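Local coordinates for putative alkaline phosphatase (Pseudomonas fluorescens, PDB 4F1V), which binds phosphate with high affinity in the periplasm and probably delivers it to an ABC transporter for import into the cell, at residues D63-S67 against D266-V271; P89-T93 against F334-P338; C115-S119 against R204-M208; N246-I251 against G287-F293; H318-N324 against K342-R346. All blocks are in the same frame, centred on the assembly; numbering follows the deposited sequence.

Interaction 1: D63-S67 against D266-V271; sequences DSKLS and DAWVPV. With PI (hydrogenphosphate ion), chain B.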
# COMPACT_ATOMS: atom_id res chain seq x y z
N ASP A 63 3.25 -1.52 1.63
CA ASP A 63 2.84 -0.28 0.99
C ASP A 63 3.63 0.93 1.55
O ASP A 63 3.31 2.08 1.21
CB ASP A 63 1.29 -0.03 0.92
CG ASP A 63 0.49 -1.08 1.71
OD1 ASP A 63 -0.01 -2.04 1.13
OD2 ASP A 63 0.44 -0.88 2.95
N SER A 64 4.64 0.65 2.35
CA SER A 64 5.65 1.60 2.77
C SER A 64 6.96 1.34 2.01
O SER A 64 7.47 0.21 2.02
CB SER A 64 5.93 1.48 4.27
OG SER A 64 7.06 2.21 4.67
N LYS A 65 7.53 2.35 1.37
CA LYS A 65 8.83 2.17 0.72
C LYS A 65 9.93 1.85 1.73
O LYS A 65 9.93 2.31 2.87
CB LYS A 65 9.23 3.42 -0.04
CG LYS A 65 8.43 3.60 -1.36
CD LYS A 65 9.00 4.59 -2.33
CE LYS A 65 10.29 4.36 -3.00
NZ LYS A 65 10.39 5.34 -4.22
N LEU A 66 10.91 1.08 1.23
CA LEU A 66 12.16 0.93 1.97
C LEU A 66 12.87 2.30 2.09
O LEU A 66 13.05 2.99 1.08
CB LEU A 66 13.03 -0.10 1.27
CG LEU A 66 12.51 -1.52 1.40
CD1 LEU A 66 13.13 -2.41 0.35
CD2 LEU A 66 12.81 -2.15 2.78
N SER A 67 13.24 2.67 3.32
CA SER A 67 13.89 3.94 3.53
C SER A 67 15.37 3.85 3.12
O SER A 67 15.95 2.79 2.95
CB SER A 67 13.81 4.34 5.00
OG SER A 67 14.65 3.44 5.73
N ASP A 266 14.90 1.68 -4.81
CA ASP A 266 14.00 2.80 -4.60
C ASP A 266 13.38 3.29 -5.92
O ASP A 266 12.27 3.82 -5.92
CB ASP A 266 14.75 3.95 -3.92
CG ASP A 266 13.86 5.12 -3.56
OD1 ASP A 266 13.91 6.17 -4.24
OD2 ASP A 266 13.13 4.98 -2.56
N ALA A 267 14.09 3.14 -7.06
CA ALA A 267 13.62 3.64 -8.33
C ALA A 267 12.42 2.91 -8.83
O ALA A 267 11.73 3.39 -9.76
CB ALA A 267 14.73 3.60 -9.33
N TRP A 268 12.13 1.72 -8.31
CA TRP A 268 11.07 0.88 -8.82
C TRP A 268 9.68 1.22 -8.30
O TRP A 268 8.70 0.82 -8.89
CB TRP A 268 11.39 -0.59 -8.48
CG TRP A 268 12.40 -1.16 -9.48
CD1 TRP A 268 13.77 -1.09 -9.42
CD2 TRP A 268 12.10 -1.81 -10.71
NE1 TRP A 268 14.33 -1.65 -10.53
CE2 TRP A 268 13.36 -2.10 -11.37
CE3 TRP A 268 10.92 -2.20 -11.37
CZ2 TRP A 268 13.42 -2.78 -12.60
CZ3 TRP A 268 11.00 -2.83 -12.61
CH2 TRP A 268 12.24 -3.10 -13.21
N VAL A 269 9.61 1.87 -7.13
CA VAL A 269 8.28 2.16 -6.52
C VAL A 269 7.90 3.60 -6.81
O VAL A 269 8.47 4.54 -6.24
CB VAL A 269 8.27 1.92 -4.99
CG1 VAL A 269 6.91 2.33 -4.42
CG2 VAL A 269 8.59 0.46 -4.71
N PRO A 270 6.90 3.83 -7.67
CA PRO A 270 6.48 5.22 -7.90
C PRO A 270 5.73 5.72 -6.68
O PRO A 270 4.96 4.97 -6.07
CB PRO A 270 5.48 5.11 -9.09
CG PRO A 270 5.76 3.72 -9.68
CD PRO A 270 6.14 2.87 -8.49
N VAL A 271 5.93 6.99 -6.36
CA VAL A 271 5.14 7.63 -5.37
C VAL A 271 4.50 8.88 -5.94
O VAL A 271 5.04 9.55 -6.82
CB VAL A 271 5.89 7.93 -4.07
CG1 VAL A 271 6.44 6.66 -3.46
CG2 VAL A 271 6.97 8.97 -4.24
P PI B . -0.63 -1.86 5.95
O1 PI B . 0.87 -1.64 6.13
O2 PI B . -1.15 -2.96 6.87
O3 PI B . -1.39 -0.54 6.18
O4 PI B . -0.89 -2.34 4.49
O HOH W 1 12.55 2.48 -1.53
O HOH W 2 14.92 4.97 -0.13
O HOH W 3 13.55 5.52 0.13
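Lys65 lies across the turn at Asp266-Val269 and lodges its ammonium among the oxygens there. CG is anti to its own carbonyl carbon (chi1 -75°), and a bend at chi3 turns the otherwise extended chain in to the turn. The methylenes run past Val269 in the opposite sense to that side chain, CG lying 3.6 Å from Val269 CG1. The next carbon, Lys65 CD, stands 3.5 Å from Val271 CG1. Lys65 and Asp266 meet at about a right angle, and NZ forms a salt bridge to Asp266 OD2 at 3.2 Å. NZ also donates to two backbone carbonyls: to Val269 O, in the carbonyl plane, at 2.9 Å, and to Asp266 O, slightly tilted from that plane, at 3.0 Å. The ammonium is thus gripped by three oxygens of a single turn, which would fix its direction; Lys65 and Asp266 each have a second conformer, and the grip holds for one of them. A water that donates to Leu66 O and Asp266 OD2 links the segments a second time. The N of Lys65 and the OG of Ser64 are hydrogen-bonded to Glu150, so the loop is tied down on another side as well. At its start, Asp63 OD2 comes within 2.5 Å of O4 of the bound hydrogenphosphate, while Asp63 OD1 is hydrogen-bonded to Thr294. This is the binding loop that follows strand 59-62 in a venus-flytrap phosphate-binding protein, where the loop carries a pocket aspartate to the ligand.

Interaction 2: P89-T93 against F334-P338; sequences PSVGT and FVPLP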
# COMPACT_ATOMS: atom_id res chain seq x y z
N PRO A 89 6.61 -2.72 -7.51
CA PRO A 89 5.13 -2.60 -7.34
C PRO A 89 4.46 -3.92 -7.63
O PRO A 89 4.84 -4.62 -8.57
CB PRO A 89 4.76 -1.56 -8.41
CG PRO A 89 5.99 -0.72 -8.43
CD PRO A 89 7.11 -1.76 -8.47
N SER A 90 3.40 -4.18 -6.85
CA SER A 90 2.51 -5.31 -7.06
C SER A 90 1.24 -4.93 -7.83
O SER A 90 0.96 -5.47 -8.88
CB SER A 90 2.18 -5.91 -5.69
OG SER A 90 1.30 -7.01 -5.87
N VAL A 91 0.51 -3.95 -7.28
CA VAL A 91 -0.74 -3.45 -7.83
C VAL A 91 -0.87 -1.96 -7.46
O VAL A 91 -0.26 -1.49 -6.54
CB VAL A 91 -2.00 -4.23 -7.34
CG1 VAL A 91 -1.84 -5.73 -7.59
CG2 VAL A 91 -2.25 -3.98 -5.84
N GLY A 92 -1.77 -1.26 -8.24
CA GLY A 92 -2.20 0.07 -7.80
C GLY A 92 -3.41 0.01 -6.89
O GLY A 92 -4.20 -0.97 -6.95
N THR A 93 -3.61 1.04 -6.10
CA THR A 93 -4.72 1.09 -5.17
C THR A 93 -5.16 2.52 -4.90
O THR A 93 -4.33 3.44 -4.81
CB THR A 93 -4.31 0.41 -3.80
OG1 THR A 93 -5.45 0.27 -2.97
CG2 THR A 93 -3.17 1.09 -3.08
N PHE A 334 -8.33 -3.63 -6.52
CA PHE A 334 -7.05 -3.07 -6.93
C PHE A 334 -6.96 -2.95 -8.46
O PHE A 334 -7.77 -3.48 -9.22
CB PHE A 334 -5.89 -3.92 -6.34
CG PHE A 334 -5.95 -4.05 -4.84
CD1 PHE A 334 -5.97 -2.92 -4.03
CD2 PHE A 334 -5.94 -5.30 -4.25
CE1 PHE A 334 -6.04 -3.05 -2.63
CE2 PHE A 334 -6.00 -5.43 -2.88
CZ PHE A 334 -6.05 -4.30 -2.09
N VAL A 335 -5.87 -2.26 -8.86
CA VAL A 335 -5.62 -1.97 -10.28
C VAL A 335 -4.44 -2.79 -10.78
O VAL A 335 -3.31 -2.64 -10.28
CB VAL A 335 -5.34 -0.46 -10.49
CG1 VAL A 335 -5.10 -0.17 -11.95
CG2 VAL A 335 -6.49 0.40 -9.98
N PRO A 336 -4.64 -3.63 -11.79
CA PRO A 336 -3.51 -4.35 -12.43
C PRO A 336 -2.50 -3.38 -13.03
O PRO A 336 -2.80 -2.23 -13.40
CB PRO A 336 -4.20 -5.15 -13.54
CG PRO A 336 -5.60 -5.34 -13.02
CD PRO A 336 -5.97 -4.06 -12.35
N LEU A 337 -1.25 -3.84 -13.09
CA LEU A 337 -0.24 -3.07 -13.77
C LEU A 337 -0.42 -3.17 -15.27
O LEU A 337 -0.78 -4.23 -15.83
CB LEU A 337 1.18 -3.58 -13.45
CG LEU A 337 1.51 -3.53 -11.92
CD1 LEU A 337 2.94 -3.97 -11.70
CD2 LEU A 337 1.25 -2.18 -11.28
N PRO A 338 -0.15 -2.06 -16.01
CA PRO A 338 -0.13 -2.06 -17.47
C PRO A 338 0.76 -3.18 -18.00
O PRO A 338 1.79 -3.58 -17.47
CB PRO A 338 0.38 -0.67 -17.82
CG PRO A 338 -0.05 0.22 -16.69
CD PRO A 338 0.08 -0.71 -15.48
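Phe334 stands against the strand 89-93 at Gly92 and Thr93 and can be traced outward from it. Its CB sits 3.5 Å from Gly92 O and beside Val91 CG2. From there CG, anti to the carbonyl carbon (chi1 -56°), keeps Val91 CG2 as its neighbour, 3.8 Å away. Farther out, ring atoms CD1 and CE1 bring an edge to Thr93, whose OG1 lies in the ring plane 3.4 Å from Phe334 CE1; the two side chains run side by side in the same direction. Outside the two segments Leu10, Pro210 and Ile329 also touch this side chain, which lies about 9 Å from the bound phosphate. Next to the root of the side chain the backbones pair. Gly92 N donates to Val335 O at 2.9 Å, and Val335 N returns a bond to Gly92 O at 2.8 Å. At this bridge the main chains are so close that a beta carbon on Gly92 would be tight against that of Val335. Leu337 follows at the other end: its CG rests 3.6 Å from Ser90 O, and its CD1 lies 3.7 Å from Pro89 O. Every touching residue is buried. On its other edge the strand meets 291-299, where Ser90 and Val91 both face Thr294 in a classic beta bulge. The loop before helix 339-349 thus adds a single antiparallel bridge, a hydrogen-bonded pair at Gly92 and Val335, to the outermost strand of the five-stranded mixed sheet in one lobe of the periplasmic binding-protein fold.

Interaction 3: C115-S119 against R204-M208; sequences CGVFS and RITYM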
# COMPACT_ATOMS: atom_id res chain seq x y z
N CYS A 115 -8.81 17.37 4.69
CA CYS A 115 -7.69 17.92 5.48
C CYS A 115 -8.15 18.35 6.89
O CYS A 115 -7.46 18.04 7.85
CB CYS A 115 -7.11 19.11 4.74
SG CYS A 115 -6.28 18.66 3.16
N GLY A 116 -9.25 19.06 6.94
CA GLY A 116 -9.76 19.55 8.22
C GLY A 116 -10.24 18.47 9.13
O GLY A 116 -10.07 18.57 10.35
N VAL A 117 -10.84 17.40 8.60
CA VAL A 117 -11.24 16.28 9.45
C VAL A 117 -10.00 15.62 10.07
O VAL A 117 -9.94 15.33 11.29
CB VAL A 117 -12.07 15.27 8.64
CG1 VAL A 117 -12.25 13.98 9.40
CG2 VAL A 117 -13.44 15.88 8.27
N PHE A 118 -8.97 15.37 9.23
CA PHE A 118 -7.79 14.65 9.74
C PHE A 118 -6.83 15.50 10.56
O PHE A 118 -5.99 14.92 11.23
CB PHE A 118 -7.16 13.79 8.63
CG PHE A 118 -8.01 12.58 8.32
CD1 PHE A 118 -9.04 12.62 7.39
CD2 PHE A 118 -7.85 11.42 9.10
CE1 PHE A 118 -9.89 11.53 7.17
CE2 PHE A 118 -8.68 10.31 8.85
CZ PHE A 118 -9.69 10.35 7.90
N SER A 119 -6.96 16.83 10.48
CA SER A 119 -6.20 17.73 11.32
C SER A 119 -6.93 18.04 12.67
O SER A 119 -6.33 18.64 13.54
CB SER A 119 -5.90 19.05 10.65
OG SER A 119 -7.08 19.82 10.62
N ARG A 204 -17.74 7.80 13.46
CA ARG A 204 -16.32 7.53 13.23
C ARG A 204 -15.98 7.58 11.77
O ARG A 204 -16.81 7.25 10.90
CB ARG A 204 -15.92 6.19 13.91
CG ARG A 204 -15.96 6.29 15.42
CD ARG A 204 -15.55 5.02 16.11
NE ARG A 204 -15.61 5.25 17.57
CZ ARG A 204 -15.00 4.48 18.46
NH1 ARG A 204 -14.40 3.37 18.15
NH2 ARG A 204 -15.03 4.87 19.70
N ILE A 205 -14.74 7.93 11.46
CA ILE A 205 -14.25 8.03 10.08
C ILE A 205 -12.77 7.58 10.06
O ILE A 205 -12.06 7.76 11.04
CB ILE A 205 -14.40 9.51 9.54
CG1 ILE A 205 -14.12 9.59 8.05
CG2 ILE A 205 -13.58 10.50 10.36
CD1 ILE A 205 -14.73 10.86 7.45
N THR A 206 -12.32 7.05 8.94
CA THR A 206 -10.91 6.62 8.82
C THR A 206 -10.49 6.64 7.34
O THR A 206 -11.26 7.02 6.47
CB THR A 206 -10.73 5.22 9.47
OG1 THR A 206 -9.33 4.94 9.65
CG2 THR A 206 -11.32 4.13 8.65
N TYR A 207 -9.24 6.19 7.14
CA TYR A 207 -8.65 5.95 5.83
C TYR A 207 -8.34 4.46 5.73
O TYR A 207 -8.02 3.81 6.74
CB TYR A 207 -7.37 6.82 5.64
CG TYR A 207 -6.32 6.57 6.71
CD1 TYR A 207 -5.31 5.65 6.52
CD2 TYR A 207 -6.41 7.22 7.94
CE1 TYR A 207 -4.38 5.37 7.52
CE2 TYR A 207 -5.46 6.96 8.93
CZ TYR A 207 -4.46 6.06 8.74
OH TYR A 207 -3.57 5.78 9.75
N MET A 208 -8.45 3.88 4.51
CA MET A 208 -8.52 2.40 4.47
C MET A 208 -8.25 1.83 3.09
O MET A 208 -8.65 2.40 2.05
CB MET A 208 -9.95 1.99 4.90
CG MET A 208 -10.23 0.52 5.06
SD MET A 208 -9.10 -0.37 6.17
CE MET A 208 -9.32 0.57 7.65
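Phe118, Ile205 and Val117 carry most of this contact, in which helix 111-119 packs on the four-stranded mixed sheet of the second alpha/beta lobe of the venus-flytrap fold. Phe118 gives the most surface. With CG anti to the carbonyl carbon (chi1 -74°), its ring extends from the helix until CZ reaches the backbone of Thr206, 3.8 Å from Thr206 C, which lies near the ring plane. Ile205 points from strand 204-205 toward the helix. Its CG2, set between backbone N and carbonyl carbon, meets Val117 CG1 at 3.8 Å, and its CG1 is a looser neighbour of Phe118 CZ at 4.5 Å. No hydrogen bond crosses between the segments; the contact is apolar and wholly buried. Phe152 of helix 147-159 joins the aromatic group, stacking on Tyr207 and meeting Phe118 edge-to-face. The hydroxyl of Tyr207 is hydrogen-bonded to Thr149 and to the backbone N of Arg142, a phosphate-pocket residue, so this packing adjoins the second shell of the site. At the start of the segment, Cys115 ties the helix to Cys160 by a disulfide. Between the two aromatic side chains of the contact, Phe118 CE2 lies in the plane of the Tyr207 ring, 3.9 Å from Tyr207 CD2.

Interaction 4: N246-I251 against G287-F293; sequences NVSAAI and GYPILGF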
# COMPACT_ATOMS: atom_id res chain seq x y z
N ASN A 246 -12.04 4.39 -10.82
CA ASN A 246 -11.84 5.83 -10.68
C ASN A 246 -10.38 6.20 -10.42
O ASN A 246 -10.08 7.41 -10.43
CB ASN A 246 -12.77 6.43 -9.59
CG ASN A 246 -14.23 6.27 -9.97
OD1 ASN A 246 -14.55 6.32 -11.18
ND2 ASN A 246 -15.08 6.15 -8.98
N VAL A 247 -9.49 5.23 -10.24
CA VAL A 247 -8.05 5.50 -10.15
C VAL A 247 -7.27 4.77 -11.27
O VAL A 247 -6.06 5.00 -11.41
CB VAL A 247 -7.41 5.15 -8.77
CG1 VAL A 247 -7.97 6.09 -7.70
CG2 VAL A 247 -7.63 3.68 -8.42
N SER A 248 -7.92 3.93 -12.08
CA SER A 248 -7.15 3.12 -12.98
C SER A 248 -6.48 3.92 -14.09
O SER A 248 -5.34 3.57 -14.47
CB SER A 248 -8.03 2.02 -13.53
OG SER A 248 -9.19 2.52 -14.16
N ALA A 249 -7.08 5.00 -14.61
CA ALA A 249 -6.43 5.80 -15.61
C ALA A 249 -5.14 6.39 -15.07
O ALA A 249 -4.07 6.40 -15.72
CB ALA A 249 -7.34 6.88 -16.17
N ALA A 250 -5.22 6.96 -13.86
CA ALA A 250 -4.04 7.60 -13.28
C ALA A 250 -2.95 6.56 -12.99
O ALA A 250 -1.75 6.85 -13.21
CB ALA A 250 -4.46 8.32 -12.03
N ILE A 251 -3.27 5.37 -12.49
CA ILE A 251 -2.27 4.33 -12.30
C ILE A 251 -1.59 3.98 -13.66
O ILE A 251 -0.37 3.83 -13.73
CB ILE A 251 -2.89 3.08 -11.66
CG1 ILE A 251 -3.32 3.35 -10.21
CG2 ILE A 251 -1.93 1.88 -11.74
CD1 ILE A 251 -2.22 3.72 -9.23
N GLY A 287 -10.99 11.87 -11.95
CA GLY A 287 -11.21 10.68 -11.18
C GLY A 287 -11.02 10.90 -9.67
O GLY A 287 -11.16 12.01 -9.17
N TYR A 288 -10.76 9.79 -8.98
CA TYR A 288 -10.60 9.84 -7.53
C TYR A 288 -9.14 10.20 -7.18
O TYR A 288 -8.21 9.64 -7.79
CB TYR A 288 -10.94 8.46 -6.95
CG TYR A 288 -10.90 8.43 -5.45
CD1 TYR A 288 -11.99 8.90 -4.70
CD2 TYR A 288 -9.78 7.94 -4.74
CE1 TYR A 288 -11.98 8.87 -3.31
CE2 TYR A 288 -9.77 7.90 -3.36
CZ TYR A 288 -10.87 8.36 -2.62
OH TYR A 288 -10.93 8.29 -1.26
N PRO A 289 -8.91 11.09 -6.23
CA PRO A 289 -7.56 11.69 -6.13
C PRO A 289 -6.56 10.92 -5.28
O PRO A 289 -5.37 11.19 -5.38
CB PRO A 289 -7.83 13.08 -5.55
CG PRO A 289 -9.09 12.92 -4.76
CD PRO A 289 -9.93 11.97 -5.55
N ILE A 290 -7.00 10.05 -4.33
CA ILE A 290 -6.08 9.46 -3.38
C ILE A 290 -5.70 8.07 -3.79
O ILE A 290 -6.57 7.14 -3.82
CB ILE A 290 -6.63 9.41 -1.93
CG1 ILE A 290 -7.47 10.66 -1.56
CG2 ILE A 290 -5.47 9.24 -0.95
CD1 ILE A 290 -8.06 10.61 -0.17
N LEU A 291 -4.44 7.83 -4.16
CA LEU A 291 -4.01 6.56 -4.76
C LEU A 291 -2.50 6.37 -4.50
O LEU A 291 -1.77 7.29 -4.11
CB LEU A 291 -4.36 6.46 -6.24
CG LEU A 291 -3.41 7.18 -7.22
CD1 LEU A 291 -3.94 7.02 -8.64
CD2 LEU A 291 -3.21 8.66 -6.93
N GLY A 292 -2.03 5.15 -4.82
CA GLY A 292 -0.60 4.83 -4.83
C GLY A 292 -0.39 3.37 -5.13
O GLY A 292 -1.30 2.74 -5.71
N PHE A 293 0.79 2.84 -4.82
CA PHE A 293 1.14 1.45 -5.08
C PHE A 293 1.38 0.70 -3.79
O PHE A 293 1.87 1.25 -2.79
CB PHE A 293 2.40 1.31 -5.99
CG PHE A 293 2.14 1.82 -7.39
CD1 PHE A 293 2.31 3.17 -7.71
CD2 PHE A 293 1.65 0.95 -8.34
CE1 PHE A 293 2.02 3.62 -8.99
CE2 PHE A 293 1.36 1.42 -9.62
CZ PHE A 293 1.56 2.74 -9.96
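Leu291 and Ile251 meet because of their torsions: Leu291 holds CG between backbone N and carbonyl carbon (chi1 81°) and brings CD1 against the helix, while Ile251 holds CG1 anti to its carbonyl carbon (chi1 -69°) and brings CD1 against the strand. The two side chains slide past each other in opposite directions, their CD1 atoms 3.8 Å apart. Leu291 CD1 also touches Ala250 CB, at 3.7 Å, one residue back along the helix. Ile251 reaches on to Phe293, laying CD1 over one face of the ring and putting CG2 3.9 Å from Phe293 CE2. If Ile251 were an alanine, the face of Phe293 and the methyl of Leu291 would probably lose this cover and a gap would open between helix and strand. Val247 fills the next place, its CG1 packing 3.9 Å from Leu291 CB and standing at the edge of the Tyr288 ring. At the far end the link is polar. Tyr288 N donates to Asn246 O at 2.9 Å, nearly straight at N-H (166°) but arriving above the carbonyl plane. Gly287 CA adds a C-H...O contact to the same oxygen at 3.5 Å. Gly287 has positive phi, and any beta carbon there would run into Asn246 O. Tyr288 OH and Asn246 ND2 are hydrogen-bonded to Val95 O and Ser241 O, respectively. The short helix 248-252 is therefore held over the start of strand 291-299 mainly by apolar contacts of Val247, Ala250 and Ile251 with Leu291 and Phe293, with one backbone hydrogen bond fixing the turn before it.

Interaction 5: H318-N324 against K342-R346; sequences HYGASNN and KATVR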
# COMPACT_ATOMS: atom_id res chain seq x y z
N HIS A 318 2.64 -13.48 -11.57
CA HIS A 318 2.18 -12.17 -11.13
C HIS A 318 2.45 -11.08 -12.13
O HIS A 318 1.73 -10.06 -12.20
CB HIS A 318 2.80 -11.85 -9.76
CG HIS A 318 1.99 -10.86 -8.96
ND1 HIS A 318 0.70 -11.10 -8.60
CD2 HIS A 318 2.36 -9.63 -8.48
CE1 HIS A 318 0.29 -10.08 -7.88
NE2 HIS A 318 1.26 -9.15 -7.77
N TYR A 319 3.53 -11.25 -12.93
CA TYR A 319 3.90 -10.31 -13.97
C TYR A 319 3.78 -10.89 -15.35
O TYR A 319 4.36 -10.39 -16.31
CB TYR A 319 5.32 -9.74 -13.71
CG TYR A 319 5.38 -9.06 -12.36
CD1 TYR A 319 5.90 -9.72 -11.25
CD2 TYR A 319 4.87 -7.78 -12.15
CE1 TYR A 319 5.92 -9.11 -9.97
CE2 TYR A 319 4.88 -7.16 -10.93
CZ TYR A 319 5.39 -7.84 -9.82
OH TYR A 319 5.37 -7.28 -8.60
N GLY A 320 2.98 -11.95 -15.50
CA GLY A 320 2.82 -12.56 -16.84
C GLY A 320 1.87 -11.81 -17.74
O GLY A 320 0.91 -11.19 -17.29
N ALA A 321 2.18 -11.92 -19.05
CA ALA A 321 1.22 -11.45 -20.03
C ALA A 321 -0.04 -12.25 -20.04
O ALA A 321 -1.13 -11.72 -20.25
CB ALA A 321 1.87 -11.38 -21.43
N SER A 322 0.04 -13.54 -19.85
CA SER A 322 -1.06 -14.48 -19.85
C SER A 322 -0.98 -15.31 -18.55
O SER A 322 0.04 -15.31 -17.88
CB SER A 322 -0.94 -15.52 -20.98
OG SER A 322 -1.19 -15.07 -22.27
N ASN A 323 -2.09 -15.98 -18.21
CA ASN A 323 -2.16 -16.83 -17.02
C ASN A 323 -1.65 -16.10 -15.79
O ASN A 323 -0.72 -16.58 -15.12
CB ASN A 323 -1.41 -18.11 -17.28
CG ASN A 323 -2.17 -18.92 -18.35
OD1 ASN A 323 -3.40 -19.31 -18.20
ND2 ASN A 323 -1.55 -19.12 -19.50
N ASN A 324 -2.19 -14.93 -15.55
CA ASN A 324 -1.68 -14.06 -14.53
C ASN A 324 -2.73 -13.87 -13.39
O ASN A 324 -3.73 -14.57 -13.31
CB ASN A 324 -1.17 -12.73 -15.16
CG ASN A 324 -2.30 -11.92 -15.77
OD1 ASN A 324 -3.41 -11.81 -15.24
ND2 ASN A 324 -1.99 -11.26 -16.92
N LYS A 342 4.48 -4.71 -16.65
CA LYS A 342 4.81 -6.14 -16.43
C LYS A 342 6.07 -6.50 -17.20
O LYS A 342 6.96 -7.22 -16.71
CB LYS A 342 3.67 -7.03 -16.79
CG LYS A 342 2.40 -6.95 -16.00
CD LYS A 342 1.45 -8.09 -16.31
CE LYS A 342 0.15 -8.16 -15.58
NZ LYS A 342 -0.81 -7.07 -15.99
N ALA A 343 6.16 -6.05 -18.48
CA ALA A 343 7.32 -6.41 -19.29
C ALA A 343 8.62 -5.88 -18.73
O ALA A 343 9.65 -6.56 -18.80
CB ALA A 343 7.10 -5.92 -20.72
N THR A 344 8.57 -4.69 -18.16
CA THR A 344 9.76 -4.08 -17.52
C THR A 344 10.16 -4.88 -16.32
O THR A 344 11.38 -5.16 -16.09
CB THR A 344 9.47 -2.62 -17.22
OG1 THR A 344 9.17 -1.89 -18.40
CG2 THR A 344 10.63 -1.94 -16.55
N VAL A 345 9.24 -5.26 -15.44
CA VAL A 345 9.56 -6.12 -14.30
C VAL A 345 10.20 -7.43 -14.78
O VAL A 345 11.22 -7.87 -14.21
CB VAL A 345 8.28 -6.36 -13.45
CG1 VAL A 345 8.58 -7.37 -12.35
CG2 VAL A 345 7.79 -5.03 -12.84
N ARG A 346 9.60 -8.09 -15.77
CA ARG A 346 10.18 -9.35 -16.20
C ARG A 346 11.59 -9.20 -16.78
O ARG A 346 12.47 -10.02 -16.56
CB ARG A 346 9.28 -10.03 -17.28
CG ARG A 346 7.89 -10.42 -16.82
CD ARG A 346 7.20 -11.41 -17.72
NE ARG A 346 7.19 -10.96 -19.08
CZ ARG A 346 6.25 -10.15 -19.61
NH1 ARG A 346 6.35 -9.72 -20.91
NH2 ARG A 346 5.22 -9.73 -18.90
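Tyr319 offers one ring face to Val345, whose CG1 sits over the centre, 3.6 Å from the centroid and only 11° off the normal, a CH-pi contact. At the edges, CE1 of this ring lies in the plane of the His318 ring, and the hydroxyl is hydrogen-bonded to Pro89 O. The guanidinium of Arg346 has Ala343 CA of its own helix over one face and Tyr319 O at its edge, in plane. NH2 donates to that oxygen at 2.8 Å, arriving nearly along the C=O axis with an N-H...O angle of 161°; the bend at chi3 turns the group back to reach it. A leucine in place of Arg346 would probably leave Tyr319 O without this donor and the turn less firmly tied to the helix. Lys342 lies alongside, its CD 3.3 Å from Gly320 O, and its NZ forms a salt bridge to Asp326 and a hydrogen bond to Leu337 O. In the conformer described, Asn324 ND2 donates to Gly320 O at 2.9 Å, closing the loop on itself. Tyr319 is the first residue to leave helix 305-318: the backbone carbonyl just after that helix is taken by an arginine of helix 339-349, joining the two helices.

Interactions 1, 2 and 4 all adjoin the five-stranded sheet of one lobe. Interactions 2 and 4 are closest, centres about 10 Å apart, and share its neighbouring strands 85-94 and 291-299, joined where Thr93 O meets Gly292 N. Interaction 4 is nested along the chain inside the loop closed by interaction 2. Interactions 1 and 2 cross in sequence and touch through Pro89, while interaction 5 reaches interaction 2 through Tyr319 and Lys342. Interaction 3 belongs to the other sheet, its centre about 36 Å from that of interaction 5. Phosphate sits between the lobes, with interaction 1 supplying Asp63 and interaction 3 adjoining Arg142, as expected of a venus-flytrap receptor.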